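Local coordinates for protein-glutamine gamma-glutamyltransferase 2 (Pagrus major, PDB 1G0D) that catalyses the calcium-dependent cross-linking of proteins by joining peptide-bound glutamine to lysine or to other primary amines, at residues R35-P39 with L97-A103; G230-W236 with R265-Q271; S252-L256 with A277-V282; N305-D309 with A456-V460; K377-L381 with V452-A456. One frame throughout, in Å; residues are numbered along the deposited sequence.

Contact 1 (R35-P39 with L97-A103)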
# COMPACT_ATOMS: atom_id res chain seq x y z
N ARG A 35 9.88 -22.14 -3.49
CA ARG A 35 10.28 -20.89 -4.20
C ARG A 35 11.21 -21.30 -5.38
O ARG A 35 11.90 -22.31 -5.27
CB ARG A 35 10.99 -19.92 -3.26
CG ARG A 35 10.15 -19.57 -2.04
CD ARG A 35 10.61 -18.32 -1.33
NE ARG A 35 9.72 -17.97 -0.22
CZ ARG A 35 8.84 -16.95 -0.21
NH1 ARG A 35 8.66 -16.16 -1.26
NH2 ARG A 35 8.13 -16.71 0.89
N ARG A 36 11.21 -20.56 -6.48
CA ARG A 36 12.00 -20.92 -7.67
C ARG A 36 13.51 -20.76 -7.64
O ARG A 36 14.03 -19.93 -6.92
CB ARG A 36 11.48 -20.17 -8.90
CG ARG A 36 11.84 -18.73 -8.96
CD ARG A 36 10.89 -17.94 -9.88
NE ARG A 36 11.42 -16.60 -10.19
CZ ARG A 36 11.03 -15.84 -11.22
NH1 ARG A 36 10.11 -16.27 -12.06
NH2 ARG A 36 11.62 -14.68 -11.45
N GLY A 37 14.20 -21.56 -8.43
CA GLY A 37 15.65 -21.48 -8.49
C GLY A 37 16.34 -22.19 -7.34
O GLY A 37 17.57 -22.22 -7.28
N GLN A 38 15.54 -22.77 -6.44
CA GLN A 38 16.01 -23.49 -5.25
C GLN A 38 15.45 -24.93 -5.30
O GLN A 38 14.25 -25.14 -5.43
CB GLN A 38 15.52 -22.76 -4.01
CG GLN A 38 16.04 -23.28 -2.70
CD GLN A 38 15.50 -22.51 -1.50
OE1 GLN A 38 15.33 -21.30 -1.58
NE2 GLN A 38 15.22 -23.23 -0.40
N PRO A 39 16.31 -25.93 -5.13
CA PRO A 39 15.85 -27.32 -5.18
C PRO A 39 14.98 -27.77 -4.04
O PRO A 39 15.05 -27.22 -2.94
CB PRO A 39 17.14 -28.11 -5.23
CG PRO A 39 18.09 -27.27 -4.45
CD PRO A 39 17.75 -25.85 -4.85
N LEU A 97 14.09 -32.18 -6.98
CA LEU A 97 13.69 -31.41 -8.16
C LEU A 97 14.43 -30.11 -8.14
O LEU A 97 14.50 -29.44 -7.11
CB LEU A 97 12.18 -31.11 -8.15
CG LEU A 97 11.03 -32.05 -8.53
CD1 LEU A 97 10.77 -31.86 -9.98
CD2 LEU A 97 11.31 -33.50 -8.21
N HIS A 98 14.98 -29.76 -9.29
CA HIS A 98 15.72 -28.50 -9.48
C HIS A 98 14.92 -27.63 -10.47
O HIS A 98 14.66 -28.03 -11.59
CB HIS A 98 17.12 -28.78 -10.04
CG HIS A 98 18.08 -29.34 -9.05
ND1 HIS A 98 18.86 -28.54 -8.24
CD2 HIS A 98 18.38 -30.62 -8.72
CE1 HIS A 98 19.60 -29.30 -7.46
NE2 HIS A 98 19.33 -30.57 -7.73
N SER A 99 14.54 -26.44 -10.07
CA SER A 99 13.75 -25.60 -10.94
C SER A 99 14.57 -24.43 -11.38
O SER A 99 15.42 -23.98 -10.63
CB SER A 99 12.51 -25.08 -10.19
OG SER A 99 12.85 -24.03 -9.28
N PRO A 100 14.33 -23.91 -12.60
CA PRO A 100 15.11 -22.74 -13.05
C PRO A 100 14.70 -21.52 -12.23
O PRO A 100 13.64 -21.51 -11.61
CB PRO A 100 14.75 -22.59 -14.52
CG PRO A 100 13.39 -23.26 -14.66
CD PRO A 100 13.36 -24.36 -13.62
N ALA A 101 15.55 -20.50 -12.22
CA ALA A 101 15.25 -19.27 -11.51
C ALA A 101 14.24 -18.41 -12.33
O ALA A 101 13.83 -17.34 -11.86
CB ALA A 101 16.53 -18.48 -11.23
N ASN A 102 13.87 -18.85 -13.54
CA ASN A 102 12.88 -18.13 -14.33
C ASN A 102 11.61 -18.97 -14.38
O ASN A 102 10.75 -18.76 -15.22
CB ASN A 102 13.37 -17.84 -15.75
CG ASN A 102 13.77 -19.08 -16.51
OD1 ASN A 102 13.79 -20.17 -15.95
ND2 ASN A 102 14.08 -18.92 -17.80
N ALA A 103 11.48 -19.90 -13.44
CA ALA A 103 10.31 -20.74 -13.39
C ALA A 103 8.98 -19.94 -13.27
O ALA A 103 8.92 -18.88 -12.65
CB ALA A 103 10.45 -21.69 -12.24
O HOH W 1 11.93 -24.76 -6.75
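Two direct hydrogen bonds and one water hold these loops together. Gly-37 N donates to Ser-99 OG at 2.9 Å, and Arg-36 NH1 donates to Ala-103 O, also at 2.9 Å. Both segments cross between the two sheets of the N-terminal beta sandwich: 35-39 joins strand 33-35 to strand 40-46, while the other segment, 97-103, runs from the end of strand 92-98 toward strand 106-115. Arg-35 to Gln-38 form a type II turn with Gly-37 at its third position. Its positive phi suits that place, and a CB there would also crowd Ala-101 CB. Water 1 fills the mouth of the turn. It donates to Arg-35 O (2.9 Å) and Gln-38 O (2.7 Å) and accepts from Ser-99 OG (2.8 Å). The hydroxyl thus accepts a hydrogen bond from Gly-37 N and donates one to the water. A second turn, type I, runs from Pro-100 to Ala-103 and presents Ala-103 O to Arg-36. The strongest polar partner of Arg-36 is Asp-141, through a salt bridge. Further out, Gly-37 CA lies 3.8 Å from Ala-101 CA. At the exposed end the His-98 ring, also stacked with Trp-83, takes a CH-pi contact: Pro-39 CB sits 3.8 Å from its centroid, over the face.

Contact 2 (G230-W236 with R265-Q271)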
# COMPACT_ATOMS: atom_id res chain seq x y z
N GLY A 230 -12.14 -6.61 -10.24
CA GLY A 230 -11.09 -6.02 -9.43
C GLY A 230 -11.27 -6.41 -8.00
O GLY A 230 -12.29 -6.99 -7.66
N VAL A 231 -10.31 -6.11 -7.14
CA VAL A 231 -10.47 -6.51 -5.76
C VAL A 231 -11.26 -5.52 -4.94
O VAL A 231 -12.03 -5.93 -4.05
CB VAL A 231 -9.10 -6.73 -5.10
CG1 VAL A 231 -9.23 -6.96 -3.52
CG2 VAL A 231 -8.47 -7.87 -5.79
N LEU A 232 -11.09 -4.23 -5.21
CA LEU A 232 -11.79 -3.20 -4.46
C LEU A 232 -12.49 -2.20 -5.35
O LEU A 232 -12.08 -1.93 -6.48
CB LEU A 232 -10.82 -2.43 -3.59
CG LEU A 232 -10.30 -3.04 -2.30
CD1 LEU A 232 -8.97 -2.39 -1.93
CD2 LEU A 232 -11.34 -2.86 -1.19
N THR A 233 -13.54 -1.61 -4.80
CA THR A 233 -14.30 -0.58 -5.47
C THR A 233 -13.83 0.72 -4.80
O THR A 233 -13.76 0.81 -3.57
CB THR A 233 -15.81 -0.82 -5.23
OG1 THR A 233 -16.25 -1.90 -6.07
CG2 THR A 233 -16.62 0.40 -5.57
N GLY A 234 -13.49 1.73 -5.59
CA GLY A 234 -13.07 2.97 -4.98
C GLY A 234 -14.23 3.92 -4.75
O GLY A 234 -15.14 4.02 -5.57
N ARG A 235 -14.22 4.60 -3.60
CA ARG A 235 -15.24 5.59 -3.28
C ARG A 235 -14.45 6.71 -2.61
O ARG A 235 -13.98 6.56 -1.48
CB ARG A 235 -16.25 5.06 -2.29
CG ARG A 235 -17.35 6.07 -1.95
CD ARG A 235 -18.48 5.89 -2.94
NE ARG A 235 -19.78 5.95 -2.31
CZ ARG A 235 -20.87 5.36 -2.78
NH1 ARG A 235 -22.01 5.48 -2.14
NH2 ARG A 235 -20.82 4.64 -3.90
N TRP A 236 -14.32 7.83 -3.31
CA TRP A 236 -13.55 8.94 -2.83
C TRP A 236 -14.25 9.87 -1.89
O TRP A 236 -13.61 10.74 -1.30
CB TRP A 236 -12.93 9.66 -4.03
CG TRP A 236 -12.13 8.64 -4.84
CD1 TRP A 236 -12.58 7.92 -5.90
CD2 TRP A 236 -10.83 8.07 -4.50
NE1 TRP A 236 -11.67 6.93 -6.24
CE2 TRP A 236 -10.59 7.00 -5.40
CE3 TRP A 236 -9.86 8.36 -3.53
CZ2 TRP A 236 -9.44 6.23 -5.35
CZ3 TRP A 236 -8.71 7.59 -3.50
CH2 TRP A 236 -8.51 6.54 -4.40
N ARG A 265 -15.73 -10.53 -6.31
CA ARG A 265 -16.61 -9.40 -6.38
C ARG A 265 -15.96 -8.17 -5.76
O ARG A 265 -15.74 -8.17 -4.56
CB ARG A 265 -17.84 -9.74 -5.60
CG ARG A 265 -19.06 -9.87 -6.42
CD ARG A 265 -20.23 -9.72 -5.50
NE ARG A 265 -21.48 -10.12 -6.14
CZ ARG A 265 -21.86 -11.39 -6.31
NH1 ARG A 265 -23.02 -11.64 -6.91
NH2 ARG A 265 -21.11 -12.40 -5.88
N PRO A 266 -15.71 -7.10 -6.55
CA PRO A 266 -15.09 -5.90 -5.98
C PRO A 266 -15.63 -5.60 -4.60
O PRO A 266 -16.83 -5.65 -4.37
CB PRO A 266 -15.44 -4.81 -6.99
CG PRO A 266 -15.37 -5.52 -8.28
CD PRO A 266 -15.98 -6.91 -7.99
N VAL A 267 -14.74 -5.30 -3.65
CA VAL A 267 -15.14 -5.02 -2.28
C VAL A 267 -15.39 -3.55 -2.09
O VAL A 267 -14.60 -2.74 -2.57
CB VAL A 267 -14.04 -5.48 -1.34
CG1 VAL A 267 -14.39 -5.16 0.09
CG2 VAL A 267 -13.79 -6.97 -1.54
N LYS A 268 -16.48 -3.20 -1.42
CA LYS A 268 -16.78 -1.78 -1.15
C LYS A 268 -16.36 -1.36 0.26
O LYS A 268 -16.88 -1.89 1.24
CB LYS A 268 -18.28 -1.55 -1.27
CG LYS A 268 -18.85 -1.78 -2.66
CD LYS A 268 -20.23 -1.15 -2.76
CE LYS A 268 -21.04 -1.79 -3.83
NZ LYS A 268 -20.97 -3.25 -3.66
N TYR A 269 -15.46 -0.39 0.41
CA TYR A 269 -14.85 0.38 -0.69
C TYR A 269 -13.37 0.57 -0.35
O TYR A 269 -12.92 0.17 0.69
CB TYR A 269 -15.49 1.79 -0.78
CG TYR A 269 -17.00 1.85 -1.03
CD1 TYR A 269 -17.55 1.73 -2.32
CD2 TYR A 269 -17.87 2.06 0.03
CE1 TYR A 269 -18.95 1.81 -2.52
CE2 TYR A 269 -19.25 2.14 -0.16
CZ TYR A 269 -19.80 2.01 -1.42
OH TYR A 269 -21.20 2.06 -1.52
N GLY A 270 -12.64 1.24 -1.20
CA GLY A 270 -11.26 1.48 -0.88
C GLY A 270 -10.83 2.87 -1.34
O GLY A 270 -11.52 3.54 -2.11
N GLN A 271 -9.69 3.31 -0.81
CA GLN A 271 -9.08 4.59 -1.19
C GLN A 271 -7.58 4.31 -1.43
O GLN A 271 -7.11 3.23 -1.09
CB GLN A 271 -9.33 5.63 -0.11
CG GLN A 271 -10.55 6.45 -0.46
CD GLN A 271 -11.25 7.09 0.73
OE1 GLN A 271 -10.66 7.31 1.81
NE2 GLN A 271 -12.53 7.40 0.53
O HOH W 2 -18.99 -3.63 -5.90
O HOH W 3 -22.11 1.82 -4.20
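This is a parallel backbone pairing in the catalytic core, just ahead of the helix that begins with the active-site Cys-272. Val-267 N donates to Val-231 O (2.8 Å), and Thr-233 N donates to Val-267 O (2.7 Å). Beyond a corner at Lys-268, Gly-270 N reaches Thr-233 O (2.7 Å) and Arg-235 N reaches Gly-270 O (3.3 Å). The bridges pair Leu-232 with Val-267 and Gly-234 with Gly-270, so the second segment spends one extra residue. The cis peptide before Tyr-269 falls in that step. The connection is beta-alpha-beta in kind: helix 253-261 lies between the paired segments in sequence and packs on Leu-232 and Val-267. Leu-232 CD2 is 3.8 Å from Val-267 CB. Further along, Arg-235 CB lies 3.5 Å from Tyr-269 CG. Arg-235 NH1 bonds Pro-239 O, and Tyr-269 OH bonds Asp-242 N. Gln-271, the N-cap residue of helix 272-286, gives NE2 to Arg-235 O (2.6 Å). Gln-271 CG is 3.7 Å from CE3 of Trp-236, whose ring touches Cys-272 and Tyr-515 in the active site.

Contact 3 (S252-L256 with A277-V282); sequences SVPIL and AVACTV
Ser-252 leads into helix 253-261 with phi/psi of -88/-25°, and its CA is 5.1 Å from that of Val-278. Residues 253-256 and 277-282 are helical, with phi/psi near -65/-40°. The Ser-252 chi1 of -44° (m) brings OG to 3.3 Å from Ala-277 O and 3.1 Å from Thr-281 OG1, both weak polar approaches. The stronger partner of Ser-252 OG is Trp-175 NE1, and that of Thr-281 OG1 is Tyr-177 O. Val-253 turns away from the partner helix. The two elements are helical neighbours in the papain-like catalytic core: 277-282 is a middle portion of helix 272-286, which carries the active-site Cys-272 at its start. Ile-255, with rotamer mt, puts CD1 3.7 Å from CG2 of Val-278 (chi1 t). Leu-256 N closes the first turn on Ser-252 O (3.2 Å). The Leu-256 side chain, also mt, places CD2 4.0 Å from Val-278 CG1. Leu-256 CD1 lies 3.8 Å from Thr-281 CG2 (chi1 m) and 4.0 Å from Val-282 CG2 (chi1 t).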
# COMPACT_ATOMS: atom_id res chain seq x y z
N SER A 252 -5.25 -6.20 5.15
CA SER A 252 -5.63 -6.68 3.82
C SER A 252 -6.35 -8.00 3.72
O SER A 252 -7.08 -8.21 2.76
CB SER A 252 -4.40 -6.73 2.92
OG SER A 252 -3.62 -5.55 3.09
N VAL A 253 -6.17 -8.88 4.68
CA VAL A 253 -6.83 -10.20 4.61
C VAL A 253 -8.38 -10.19 4.56
O VAL A 253 -8.99 -11.01 3.89
CB VAL A 253 -6.36 -11.09 5.79
CG1 VAL A 253 -7.07 -12.42 5.73
CG2 VAL A 253 -4.87 -11.29 5.73
N PRO A 254 -9.05 -9.30 5.33
CA PRO A 254 -10.52 -9.30 5.27
C PRO A 254 -11.10 -8.88 3.93
O PRO A 254 -12.16 -9.33 3.52
CB PRO A 254 -10.92 -8.36 6.40
CG PRO A 254 -9.72 -8.31 7.30
CD PRO A 254 -8.56 -8.35 6.34
N ILE A 255 -10.39 -8.00 3.23
CA ILE A 255 -10.80 -7.56 1.91
C ILE A 255 -10.65 -8.72 0.92
O ILE A 255 -11.53 -8.99 0.11
CB ILE A 255 -9.91 -6.41 1.43
CG1 ILE A 255 -10.19 -5.17 2.25
CG2 ILE A 255 -10.11 -6.20 -0.02
CD1 ILE A 255 -9.07 -4.17 2.17
N LEU A 256 -9.50 -9.41 0.99
CA LEU A 256 -9.23 -10.54 0.10
C LEU A 256 -10.17 -11.73 0.37
O LEU A 256 -10.70 -12.32 -0.57
CB LEU A 256 -7.76 -10.99 0.22
CG LEU A 256 -6.67 -9.99 -0.22
CD1 LEU A 256 -5.27 -10.54 0.10
CD2 LEU A 256 -6.76 -9.73 -1.70
N ALA A 277 -1.77 -1.03 0.28
CA ALA A 277 -1.60 -2.06 1.30
C ALA A 277 -2.04 -3.41 0.77
O ALA A 277 -1.33 -4.36 0.96
CB ALA A 277 -2.41 -1.76 2.47
N VAL A 278 -3.19 -3.50 0.11
CA VAL A 278 -3.64 -4.79 -0.44
C VAL A 278 -2.67 -5.25 -1.55
O VAL A 278 -2.44 -6.43 -1.74
CB VAL A 278 -5.09 -4.68 -1.01
CG1 VAL A 278 -5.48 -5.90 -1.80
CG2 VAL A 278 -6.05 -4.48 0.10
N ALA A 279 -2.08 -4.31 -2.29
CA ALA A 279 -1.11 -4.68 -3.35
C ALA A 279 0.11 -5.25 -2.67
O ALA A 279 0.67 -6.24 -3.12
CB ALA A 279 -0.68 -3.44 -4.21
N CYS A 280 0.52 -4.60 -1.58
CA CYS A 280 1.66 -5.05 -0.82
C CYS A 280 1.48 -6.46 -0.30
O CYS A 280 2.38 -7.24 -0.41
CB CYS A 280 1.91 -4.16 0.36
SG CYS A 280 3.47 -4.42 1.17
N THR A 281 0.32 -6.77 0.26
CA THR A 281 0.05 -8.11 0.82
C THR A 281 0.20 -9.21 -0.21
O THR A 281 0.74 -10.27 0.07
CB THR A 281 -1.39 -8.22 1.36
OG1 THR A 281 -1.44 -7.76 2.71
CG2 THR A 281 -1.83 -9.64 1.37
N VAL A 282 -0.31 -8.96 -1.40
CA VAL A 282 -0.26 -9.94 -2.45
C VAL A 282 1.11 -10.11 -3.10
O VAL A 282 1.54 -11.22 -3.36
CB VAL A 282 -1.35 -9.60 -3.56
CG1 VAL A 282 -1.22 -10.58 -4.75
CG2 VAL A 282 -2.78 -9.68 -2.95

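Contact 4 (N305-D309 with A456-V460)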
# COMPACT_ATOMS: atom_id res chain seq x y z
N ASN A 305 0.36 16.42 -16.29
CA ASN A 305 0.90 17.69 -16.75
C ASN A 305 1.85 18.36 -15.78
O ASN A 305 1.50 18.63 -14.65
CB ASN A 305 -0.23 18.63 -17.06
CG ASN A 305 -0.87 18.29 -18.33
OD1 ASN A 305 -0.39 18.66 -19.39
ND2 ASN A 305 -1.97 17.53 -18.26
N LEU A 306 3.04 18.67 -16.26
CA LEU A 306 4.05 19.26 -15.39
C LEU A 306 3.87 20.74 -15.13
O LEU A 306 4.60 21.34 -14.33
CB LEU A 306 5.44 18.97 -15.98
CG LEU A 306 6.22 17.68 -15.67
CD1 LEU A 306 5.36 16.65 -14.99
CD2 LEU A 306 6.77 17.11 -16.95
N SER A 307 2.88 21.32 -15.80
CA SER A 307 2.57 22.75 -15.67
C SER A 307 1.11 23.06 -15.61
O SER A 307 0.35 22.86 -16.56
CB SER A 307 3.14 23.53 -16.84
OG SER A 307 4.35 24.11 -16.43
N VAL A 308 0.70 23.55 -14.46
CA VAL A 308 -0.68 23.91 -14.27
C VAL A 308 -0.77 25.31 -13.66
O VAL A 308 -0.06 25.65 -12.71
CB VAL A 308 -1.39 22.84 -13.35
CG1 VAL A 308 -2.76 23.33 -12.88
CG2 VAL A 308 -1.49 21.51 -14.12
N ASP A 309 -1.60 26.14 -14.26
CA ASP A 309 -1.83 27.44 -13.71
C ASP A 309 -3.23 27.29 -13.11
O ASP A 309 -4.16 26.84 -13.77
CB ASP A 309 -1.72 28.48 -14.82
CG ASP A 309 -0.27 28.62 -15.31
OD1 ASP A 309 0.59 29.09 -14.54
OD2 ASP A 309 0.03 28.24 -16.46
N ALA A 456 13.25 16.76 -18.62
CA ALA A 456 11.92 16.18 -18.60
C ALA A 456 10.76 17.09 -18.95
O ALA A 456 9.62 16.62 -19.15
CB ALA A 456 11.69 15.54 -17.25
N GLY A 457 11.04 18.39 -19.01
CA GLY A 457 9.99 19.34 -19.32
C GLY A 457 9.28 19.96 -18.13
O GLY A 457 8.15 20.43 -18.27
N ARG A 458 9.91 19.94 -16.94
CA ARG A 458 9.30 20.55 -15.76
C ARG A 458 9.70 22.00 -15.86
O ARG A 458 10.90 22.27 -15.95
CB ARG A 458 9.92 19.97 -14.49
CG ARG A 458 8.93 19.61 -13.43
CD ARG A 458 7.94 20.70 -13.20
NE ARG A 458 8.56 21.95 -12.81
CZ ARG A 458 8.74 22.33 -11.55
NH1 ARG A 458 9.32 23.49 -11.30
NH2 ARG A 458 8.35 21.57 -10.54
N ARG A 459 8.74 22.93 -15.88
CA ARG A 459 9.13 24.35 -15.99
C ARG A 459 10.04 24.67 -14.83
O ARG A 459 9.83 24.19 -13.72
CB ARG A 459 7.90 25.30 -16.05
CG ARG A 459 6.85 25.13 -14.95
CD ARG A 459 5.78 26.21 -15.06
NE ARG A 459 4.64 25.96 -14.17
CZ ARG A 459 3.41 26.44 -14.37
NH1 ARG A 459 3.16 27.21 -15.43
NH2 ARG A 459 2.44 26.17 -13.51
N VAL A 460 11.06 25.47 -15.09
CA VAL A 460 12.00 25.75 -14.04
C VAL A 460 12.36 27.20 -13.86
O VAL A 460 13.34 27.70 -14.40
CB VAL A 460 13.30 24.91 -14.21
CG1 VAL A 460 14.06 25.31 -15.46
CG2 VAL A 460 14.16 25.05 -12.95
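The two segments run side by side in nearly the same direction, 18° apart end to end. No backbone hydrogen bond joins them; the CA atoms of Leu-306 and Arg-458 are 5.4 Å apart, and those of Ser-307 and Arg-459 are 6.8 Å apart. Residues 307-309 begin a strand. Residues 456-460 leave helix 447-456, with Gly-457 turning the chain at phi 94°, where a CB would meet the preceding carbonyl. Most of the contact is made by side chains reaching the backbone or side chains of the other segment. Leu-306 fills the gap near the helix end: Leu-306 CD2 is 3.6 Å from Ala-456 O, and Leu-306 CG is 4.0 Å from Arg-458 CG. Arg-459 reaches along the strand. Its NH2 makes a weak hydrogen bond to Val-308 O (2.7 Å), and its NH1 forms a long salt bridge to Asp-309 OD1 (3.3 Å). Both charges have stronger partners elsewhere, Asp-309 in Trp-401 and Arg-459 in Asp-397, a calcium ligand by similarity. Arg-458 curls back, so that Arg-458 NE and NH1 bond Arg-459 O at 2.7 and 2.6 Å, while NH2 holds Asn-395 O. The loop is thus tied to the probable calcium site. Strand 307-312 is the edge of a mixed sheet and pairs with parallel strand 397-403. Leu-306 and Arg-458 also lean on Phe-391 of helix 387-395.

Contact 5 (K377-L381 with V452-A456)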
# COMPACT_ATOMS: atom_id res chain seq x y z
N LYS A 377 13.93 9.80 -10.74
CA LYS A 377 15.04 10.61 -10.22
C LYS A 377 15.82 11.32 -11.31
O LYS A 377 16.13 12.50 -11.18
CB LYS A 377 16.01 9.72 -9.45
CG LYS A 377 16.55 10.31 -8.16
CD LYS A 377 17.49 11.43 -8.44
CE LYS A 377 18.03 12.03 -7.14
NZ LYS A 377 18.69 10.99 -6.30
N GLU A 378 16.13 10.60 -12.38
CA GLU A 378 16.92 11.17 -13.46
C GLU A 378 16.14 11.84 -14.58
O GLU A 378 16.72 12.41 -15.51
CB GLU A 378 17.85 10.09 -14.03
CG GLU A 378 19.00 9.66 -13.10
CD GLU A 378 19.68 10.82 -12.35
OE1 GLU A 378 19.86 10.69 -11.12
OE2 GLU A 378 20.04 11.85 -12.96
N GLY A 379 14.81 11.76 -14.48
CA GLY A 379 13.94 12.36 -15.46
C GLY A 379 13.80 11.65 -16.78
O GLY A 379 13.65 12.31 -17.80
N ASN A 380 13.87 10.33 -16.83
CA ASN A 380 13.70 9.68 -18.13
C ASN A 380 12.26 9.22 -18.20
O ASN A 380 11.88 8.22 -17.63
CB ASN A 380 14.60 8.48 -18.26
CG ASN A 380 14.25 7.63 -19.45
OD1 ASN A 380 13.48 8.05 -20.32
ND2 ASN A 380 14.82 6.42 -19.51
N LEU A 381 11.44 9.98 -18.91
CA LEU A 381 10.03 9.67 -19.02
C LEU A 381 9.79 8.71 -20.17
O LEU A 381 8.67 8.32 -20.41
CB LEU A 381 9.24 10.94 -19.27
CG LEU A 381 8.84 11.87 -18.12
CD1 LEU A 381 9.88 11.88 -17.05
CD2 LEU A 381 8.63 13.29 -18.65
N VAL A 452 17.48 18.10 -14.66
CA VAL A 452 16.53 16.99 -14.87
C VAL A 452 15.18 17.55 -15.26
O VAL A 452 14.48 17.00 -16.09
CB VAL A 452 16.36 16.09 -13.59
CG1 VAL A 452 15.21 15.10 -13.78
CG2 VAL A 452 17.66 15.30 -13.34
N TYR A 453 14.81 18.66 -14.63
CA TYR A 453 13.55 19.33 -14.91
C TYR A 453 13.63 19.83 -16.33
O TYR A 453 12.65 19.81 -17.06
CB TYR A 453 13.36 20.51 -13.98
CG TYR A 453 12.71 20.13 -12.70
CD1 TYR A 453 12.36 18.79 -12.45
CD2 TYR A 453 12.41 21.07 -11.75
CE1 TYR A 453 11.72 18.40 -11.27
CE2 TYR A 453 11.77 20.71 -10.56
CZ TYR A 453 11.43 19.38 -10.32
OH TYR A 453 10.83 19.02 -9.14
N LYS A 454 14.82 20.30 -16.70
CA LYS A 454 15.03 20.82 -18.04
C LYS A 454 14.83 19.67 -19.01
O LYS A 454 14.05 19.76 -19.95
CB LYS A 454 16.45 21.41 -18.15
CG LYS A 454 16.62 22.84 -17.57
CD LYS A 454 17.90 23.55 -18.13
CE LYS A 454 19.17 23.42 -17.20
NZ LYS A 454 20.09 22.22 -17.40
N LYS A 455 15.52 18.58 -18.78
CA LYS A 455 15.39 17.41 -19.63
C LYS A 455 13.94 16.86 -19.74
O LYS A 455 13.45 16.57 -20.82
CB LYS A 455 16.33 16.34 -19.06
CG LYS A 455 16.16 14.93 -19.57
CD LYS A 455 17.15 14.02 -18.85
CE LYS A 455 17.18 12.60 -19.41
NZ LYS A 455 17.62 11.69 -18.30
N ALA A 456 13.25 16.76 -18.62
CA ALA A 456 11.92 16.18 -18.60
C ALA A 456 10.76 17.09 -18.95
O ALA A 456 9.62 16.62 -19.15
CB ALA A 456 11.69 15.54 -17.25
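A Schellman motif closes helix 373-378 here and rests against the last turn of helix 447-456. Gly-379, with phi 76°, is the residue that leaves the helix. The backbone here packs tightly: Val-452 CG1 lies 3.4 Å from Gly-379 N, and the same methyl is 3.5 Å from Glu-378 C. A CB on Gly-379 would clash with that methyl, so glycine fits both the turn and the packing. One hydrogen bond crosses the contact. The extended side chain of Lys-455 brings NZ to Glu-378 O at 3.0 Å, meeting the carbonyl just before the glycine. The carboxylate of Glu-378 looks elsewhere, to Tyr-442 and to Lys-448, with which it forms a salt bridge. Lys-377 likewise turns to Leu-438 O and to a cation-pi contact with Tyr-442. Helix 447-456 also carries Glu-449, a calcium ligand by similarity, about one turn before Val-452. A second apolar patch lies past the glycine. Leu-381 and Ala-456 both touch Phe-391 of helix 387-395. Between themselves, Leu-381 CD2 is 4.0 Å from Ala-456 CB and 3.5 Å from Ala-456 O.

Contact 3 is fully buried, and contact 2 adjoins it with centres 12 Å apart. The helices of contact 3 pack on the strand segments of contact 2: Ile-255 on Leu-232 and Val-231, Val-278 on Leu-232. Backbone bonds dominate contact 2, methyl groups contact 3. Contacts 4 and 5 lie near the surface, with centres 11 Å apart, and share Ala-456. Contact 4 uses the loop leaving helix 447-456, contact 5 the last turn of that helix. Arginine and aspartate charges mark contact 4, which is wholly at the surface; contact 5 mixes a lysine bond with small apolar groups. Contact 1 stands apart in the N-terminal sandwich, about 26 Å from contact 3 between centres; a water sits in its type II turn and bonds Ser-99.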